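PDB 3TC9: IPT/TIG domain-containing protein from Bacteroides thetaiotaomicron, which is of unknown function but, with an immunoglobulin-like domain joined to a six-bladed beta-propeller, probably serves as an auxiliary nutrient-binding protein. Local coordinates for residues 31-45 / 59-71. Numbering follows the deposited sequence.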
loop_
_atom_site.group_PDB
_atom_site.type_symbol
_atom_site.label_atom_id
_atom_site.label_comp_id
_atom_site.label_asym_id
_atom_site.label_seq_id
_atom_site.Cartn_x
_atom_site.Cartn_y
_atom_site.Cartn_z
ATOM N N GLY B 31 -2.489 -12.963 -22.688
ATOM C CA GLY B 31 -1.738 -14.038 -23.327
ATOM C C GLY B 31 -1.995 -15.439 -22.806
ATOM O O GLY B 31 -1.326 -16.370 -23.239
ATOM N N THR B 32 -2.946 -15.616 -21.870
ATOM C CA THR B 32 -3.292 -16.951 -21.370
ATOM C C THR B 32 -3.886 -17.742 -22.522
ATOM O O THR B 32 -4.768 -17.236 -23.227
ATOM C CB THR B 32 -4.279 -16.877 -20.184
ATOM O OG1 THR B 32 -3.648 -16.282 -19.060
ATOM C CG2 THR B 32 -4.836 -18.238 -19.790
ATOM N N ARG B 33 -3.386 -18.984 -22.697
ATOM C CA ARG B 33 -3.859 -19.921 -23.719
ATOM C C ARG B 33 -5.079 -20.613 -23.156
ATOM O O ARG B 33 -4.976 -21.398 -22.222
ATOM C CB ARG B 33 -2.744 -20.915 -24.128
ATOM C CG ARG B 33 -3.143 -21.970 -25.179
ATOM C CD ARG B 33 -1.981 -22.920 -25.460
ATOM N NE ARG B 33 -2.323 -24.007 -26.381
ATOM C CZ ARG B 33 -2.095 -23.988 -27.692
ATOM N NH1 ARG B 33 -1.542 -22.927 -28.263
ATOM N NH2 ARG B 33 -2.421 -25.030 -28.441
HETATM N N MSE B 34 -6.245 -20.248 -23.653
HETATM C CA MSE B 34 -7.495 -20.819 -23.161
HETATM C C MSE B 34 -7.937 -22.014 -24.016
HETATM O O MSE B 34 -7.752 -22.020 -25.215
HETATM C CB MSE B 34 -8.587 -19.731 -23.131
HETATM C CG MSE B 34 -9.940 -20.232 -22.648
HETATM SE SE MSE B 34 -11.303 -18.894 -22.879
HETATM C CE MSE B 34 -10.832 -17.741 -21.319
ATOM N N LEU B 35 -8.541 -22.994 -23.375
ATOM C CA LEU B 35 -9.113 -24.173 -24.012
ATOM C C LEU B 35 -10.634 -24.154 -23.822
ATOM O O LEU B 35 -11.111 -24.236 -22.689
ATOM C CB LEU B 35 -8.491 -25.462 -23.414
ATOM C CG LEU B 35 -9.172 -26.820 -23.710
ATOM C CD1 LEU B 35 -9.314 -27.076 -25.200
ATOM C CD2 LEU B 35 -8.391 -27.965 -23.033
ATOM N N LEU B 36 -11.386 -24.029 -24.930
ATOM C CA LEU B 36 -12.845 -24.065 -24.891
ATOM C C LEU B 36 -13.370 -25.435 -25.281
ATOM O O LEU B 36 -12.967 -25.971 -26.308
ATOM C CB LEU B 36 -13.465 -23.035 -25.849
ATOM C CG LEU B 36 -13.548 -21.568 -25.460
ATOM C CD1 LEU B 36 -14.282 -20.790 -26.577
ATOM C CD2 LEU B 36 -14.341 -21.369 -24.203
ATOM N N TYR B 37 -14.313 -25.957 -24.520
ATOM C CA TYR B 37 -15.011 -27.188 -24.854
ATOM C C TYR B 37 -16.423 -26.835 -25.283
ATOM O O TYR B 37 -16.996 -25.855 -24.813
ATOM C CB TYR B 37 -15.043 -28.177 -23.674
ATOM C CG TYR B 37 -13.801 -29.015 -23.487
ATOM C CD1 TYR B 37 -12.820 -29.074 -24.470
ATOM C CD2 TYR B 37 -13.597 -29.742 -22.319
ATOM C CE1 TYR B 37 -11.636 -29.789 -24.271
ATOM C CE2 TYR B 37 -12.445 -30.511 -22.136
ATOM C CZ TYR B 37 -11.464 -30.529 -23.116
ATOM O OH TYR B 37 -10.325 -31.277 -22.961
ATOM N N GLY B 38 -16.988 -27.635 -26.158
ATOM C CA GLY B 38 -18.349 -27.403 -26.597
ATOM C C GLY B 38 -18.775 -28.320 -27.708
ATOM O O GLY B 38 -18.328 -29.466 -27.796
ATOM N N GLU B 39 -19.698 -27.821 -28.519
ATOM C CA GLU B 39 -20.297 -28.536 -29.644
ATOM C C GLU B 39 -20.310 -27.697 -30.913
ATOM O O GLU B 39 -20.643 -26.510 -30.853
ATOM C CB GLU B 39 -21.774 -28.889 -29.321
ATOM C CG GLU B 39 -22.031 -29.630 -28.023
ATOM C CD GLU B 39 -22.367 -31.093 -28.206
ATOM O OE1 GLU B 39 -23.487 -31.395 -28.684
ATOM O OE2 GLU B 39 -21.513 -31.938 -27.852
ATOM N N ASN B 40 -20.028 -28.333 -32.063
ATOM C CA ASN B 40 -20.209 -27.783 -33.413
ATOM C C ASN B 40 -19.434 -26.471 -33.686
ATOM O O ASN B 40 -19.985 -25.493 -34.213
ATOM C CB ASN B 40 -21.709 -27.579 -33.668
ATOM C CG ASN B 40 -22.087 -27.488 -35.111
ATOM O OD1 ASN B 40 -21.448 -28.076 -35.979
ATOM N ND2 ASN B 40 -23.157 -26.757 -35.397
ATOM N N PHE B 41 -18.151 -26.477 -33.354
ATOM C CA PHE B 41 -17.271 -25.339 -33.626
ATOM C C PHE B 41 -16.721 -25.405 -35.058
ATOM O O PHE B 41 -16.338 -24.372 -35.633
ATOM C CB PHE B 41 -16.097 -25.338 -32.648
ATOM C CG PHE B 41 -16.400 -25.129 -31.190
ATOM C CD1 PHE B 41 -17.576 -24.505 -30.789
ATOM C CD2 PHE B 41 -15.490 -25.522 -30.211
ATOM C CE1 PHE B 41 -17.849 -24.304 -29.439
ATOM C CE2 PHE B 41 -15.756 -25.298 -28.856
ATOM C CZ PHE B 41 -16.918 -24.662 -28.482
ATOM N N GLY B 42 -16.646 -26.622 -35.598
ATOM C CA GLY B 42 -16.005 -26.885 -36.873
ATOM C C GLY B 42 -14.504 -26.926 -36.642
ATOM O O GLY B 42 -14.031 -26.822 -35.504
ATOM N N SER B 43 -13.740 -27.058 -37.712
ATOM C CA SER B 43 -12.288 -27.141 -37.609
ATOM C C SER B 43 -11.613 -26.044 -38.452
ATOM O O SER B 43 -10.392 -26.064 -38.602
ATOM C CB SER B 43 -11.801 -28.538 -38.007
ATOM O OG SER B 43 -12.564 -29.135 -39.041
ATOM N N ASP B 44 -12.397 -25.047 -38.919
ATOM C CA ASP B 44 -11.921 -23.909 -39.717
ATOM C C ASP B 44 -11.808 -22.667 -38.830
ATOM O O ASP B 44 -12.807 -21.999 -38.539
ATOM C CB ASP B 44 -12.844 -23.643 -40.936
ATOM C CG ASP B 44 -12.325 -22.620 -41.937
ATOM O OD1 ASP B 44 -11.340 -21.902 -41.609
ATOM O OD2 ASP B 44 -12.874 -22.560 -43.064
ATOM N N ILE B 45 -10.568 -22.355 -38.456
ATOM C CA ILE B 45 -10.168 -21.252 -37.578
ATOM C C ILE B 45 -10.678 -19.905 -38.125
ATOM O O ILE B 45 -11.071 -19.051 -37.328
ATOM C CB ILE B 45 -8.616 -21.298 -37.399
ATOM C CG1 ILE B 45 -8.219 -22.367 -36.368
ATOM C CG2 ILE B 45 -7.973 -19.949 -37.062
ATOM C CD1 ILE B 45 -6.668 -22.671 -36.378
ATOM N N VAL B 59 -8.207 -17.223 -32.254
ATOM C CA VAL B 59 -8.410 -18.676 -32.228
ATOM C C VAL B 59 -7.177 -19.266 -32.880
ATOM O O VAL B 59 -6.793 -18.834 -33.978
ATOM C CB VAL B 59 -9.741 -19.070 -32.932
ATOM C CG1 VAL B 59 -9.921 -20.595 -33.004
ATOM C CG2 VAL B 59 -10.913 -18.426 -32.211
ATOM N N VAL B 60 -6.526 -20.197 -32.194
ATOM C CA VAL B 60 -5.239 -20.745 -32.658
ATOM C C VAL B 60 -5.336 -22.253 -32.999
ATOM O O VAL B 60 -4.437 -22.817 -33.607
ATOM C CB VAL B 60 -4.071 -20.424 -31.652
ATOM C CG1 VAL B 60 -3.863 -18.916 -31.511
ATOM C CG2 VAL B 60 -4.294 -21.042 -30.275
ATOM N N GLY B 61 -6.446 -22.870 -32.632
ATOM C CA GLY B 61 -6.715 -24.275 -32.906
ATOM C C GLY B 61 -8.191 -24.564 -32.793
ATOM O O GLY B 61 -8.878 -23.910 -32.003
ATOM N N ALA B 62 -8.700 -25.504 -33.618
ATOM C CA ALA B 62 -10.118 -25.909 -33.619
ATOM C C ALA B 62 -10.261 -27.385 -34.033
ATOM O O ALA B 62 -9.800 -27.780 -35.113
ATOM C CB ALA B 62 -10.939 -25.003 -34.537
ATOM N N LYS B 63 -10.903 -28.191 -33.178
ATOM C CA LYS B 63 -11.115 -29.626 -33.422
ATOM C C LYS B 63 -12.620 -30.047 -33.383
ATOM O O LYS B 63 -12.907 -31.206 -33.098
ATOM C CB LYS B 63 -10.319 -30.466 -32.399
ATOM C CG LYS B 63 -8.806 -30.373 -32.523
ATOM C CD LYS B 63 -8.134 -31.157 -31.388
ATOM C CE LYS B 63 -6.626 -31.197 -31.485
ATOM N NZ LYS B 63 -6.005 -31.679 -30.220
ATOM N N GLY B 64 -13.548 -29.126 -33.663
ATOM C CA GLY B 64 -14.976 -29.428 -33.649
ATOM C C GLY B 64 -15.622 -29.352 -32.273
ATOM O O GLY B 64 -16.594 -28.619 -32.096
ATOM N N LYS B 65 -15.112 -30.144 -31.290
ATOM C CA LYS B 65 -15.613 -30.210 -29.897
ATOM C C LYS B 65 -14.761 -29.351 -28.949
ATOM O O LYS B 65 -15.117 -29.142 -27.788
ATOM C CB LYS B 65 -15.643 -31.664 -29.373
ATOM C CG LYS B 65 -16.658 -32.604 -30.059
ATOM C CD LYS B 65 -18.036 -32.715 -29.361
ATOM C CE LYS B 65 -18.993 -33.611 -30.138
ATOM N NZ LYS B 65 -20.383 -33.062 -30.225
ATOM N N SER B 66 -13.645 -28.853 -29.454
ATOM C CA SER B 66 -12.729 -28.008 -28.706
ATOM C C SER B 66 -12.020 -27.008 -29.621
ATOM O O SER B 66 -11.946 -27.189 -30.846
ATOM C CB SER B 66 -11.689 -28.852 -27.963
ATOM O OG SER B 66 -10.915 -29.590 -28.891
ATOM N N LEU B 67 -11.551 -25.937 -29.009
ATOM C CA LEU B 67 -10.743 -24.924 -29.647
ATOM C C LEU B 67 -9.812 -24.287 -28.620
ATOM O O LEU B 67 -10.075 -24.300 -27.425
ATOM C CB LEU B 67 -11.557 -23.856 -30.416
ATOM C CG LEU B 67 -12.405 -22.864 -29.651
ATOM C CD1 LEU B 67 -11.563 -21.655 -29.157
ATOM C CD2 LEU B 67 -13.499 -22.392 -30.524
ATOM N N TYR B 68 -8.735 -23.713 -29.121
ATOM C CA TYR B 68 -7.764 -22.944 -28.381
ATOM C C TYR B 68 -7.841 -21.490 -28.840
ATOM O O TYR B 68 -7.930 -21.212 -30.039
ATOM C CB TYR B 68 -6.353 -23.497 -28.626
ATOM C CG TYR B 68 -5.940 -24.697 -27.804
ATOM C CD1 TYR B 68 -5.700 -24.581 -26.436
ATOM C CD2 TYR B 68 -5.645 -25.911 -28.415
ATOM C CE1 TYR B 68 -5.253 -25.667 -25.685
ATOM C CE2 TYR B 68 -5.176 -26.999 -27.680
ATOM C CZ TYR B 68 -4.992 -26.879 -26.313
ATOM O OH TYR B 68 -4.560 -27.976 -25.592
ATOM N N CYS B 69 -7.816 -20.565 -27.892
ATOM C CA CYS B 69 -7.746 -19.144 -28.206
ATOM C C CYS B 69 -6.794 -18.480 -27.192
ATOM O O CYS B 69 -6.361 -19.136 -26.240
ATOM C CB CYS B 69 -9.127 -18.495 -28.238
ATOM S SG CYS B 69 -10.005 -18.566 -26.668
ATOM N N VAL B 70 -6.408 -17.225 -27.435
ATOM C CA VAL B 70 -5.449 -16.522 -26.575
ATOM C C VAL B 70 -6.150 -15.318 -25.965
ATOM O O VAL B 70 -6.762 -14.541 -26.700
ATOM C CB VAL B 70 -4.168 -16.144 -27.378
ATOM C CG1 VAL B 70 -3.127 -15.457 -26.487
ATOM C CG2 VAL B 70 -3.560 -17.381 -28.035
ATOM N N VAL B 71 -6.125 -15.206 -24.615
ATOM C CA VAL B 71 -6.794 -14.106 -23.914
ATOM C C VAL B 71 -6.124 -12.774 -24.325
ATOM O O VAL B 71 -4.916 -12.628 -24.184
ATOM C CB VAL B 71 -6.845 -14.308 -22.384
ATOM C CG1 VAL B 71 -7.303 -13.036 -21.675
ATOM C CG2 VAL B 71 -7.765 -15.473 -22.044
HETATM O O HOH W 1 -19.483 -31.073 -32.365
#
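Arg33 and Tyr68 meet on the outer face of the sheet in a cation-pi contact, made by one of the two conformers modelled for Arg33: the arginine CZ sits 3.9 Å from the centroid of the Tyr68 ring, nearly on the ring normal, with the guanidinium and ring planes 44° apart. In that conformer Arg33 is extended from CG to NE, CG anti to the backbone N (chi1 179°), which lays NE and NH2 over the ring. Leu35 lies on the opposite side of the ring, its CB 4.0 Å from Tyr68 CE1; an alanine in place of the tyrosine would probably leave the guanidinium of that conformer without its aromatic partner and uncover Leu35.

The inner face is apolar. Leu36 and Leu67 lie side by side, CD1 of Leu36 to CD1 of Leu67 at 3.8 Å, while CD2 of Leu67 presses over one face of the Phe41 ring, 4.1 Å from its centroid, in a CH-pi contact. Leu82 of strand 80-85, across the sandwich, touches all three. Further along, the selenium of Met34, a selenomethionine, and SG of Cys69 are 4.0 Å apart.

Backbone bonds join strands 33-39 and 66-70 as antiparallel neighbours, with Met34-Cys69 and Leu36-Leu67 as hydrogen-bonded pairs, two N-H...O bonds in each. Nearer the Gly64 end, Phe41 N donates to Gly64 O (2.9 Å) in the carbonyl plane, on a lone pair.

At the same end, Lys65 NZ forms a salt bridge to Glu39 OE2 (2.9 Å), approaching from above the carboxylate plane; a water accepts from both NZ and Asn40 N.

The Arg33, Leu35 and Tyr68 face thus mixes a charge, an aromatic ring and aliphatic groups, while the Met34, Leu36, Leu67 and Cys69 face, with Phe41, is apolar and buried, as expected for one sheet of an immunoglobulin-like IPT/TIG sandwich.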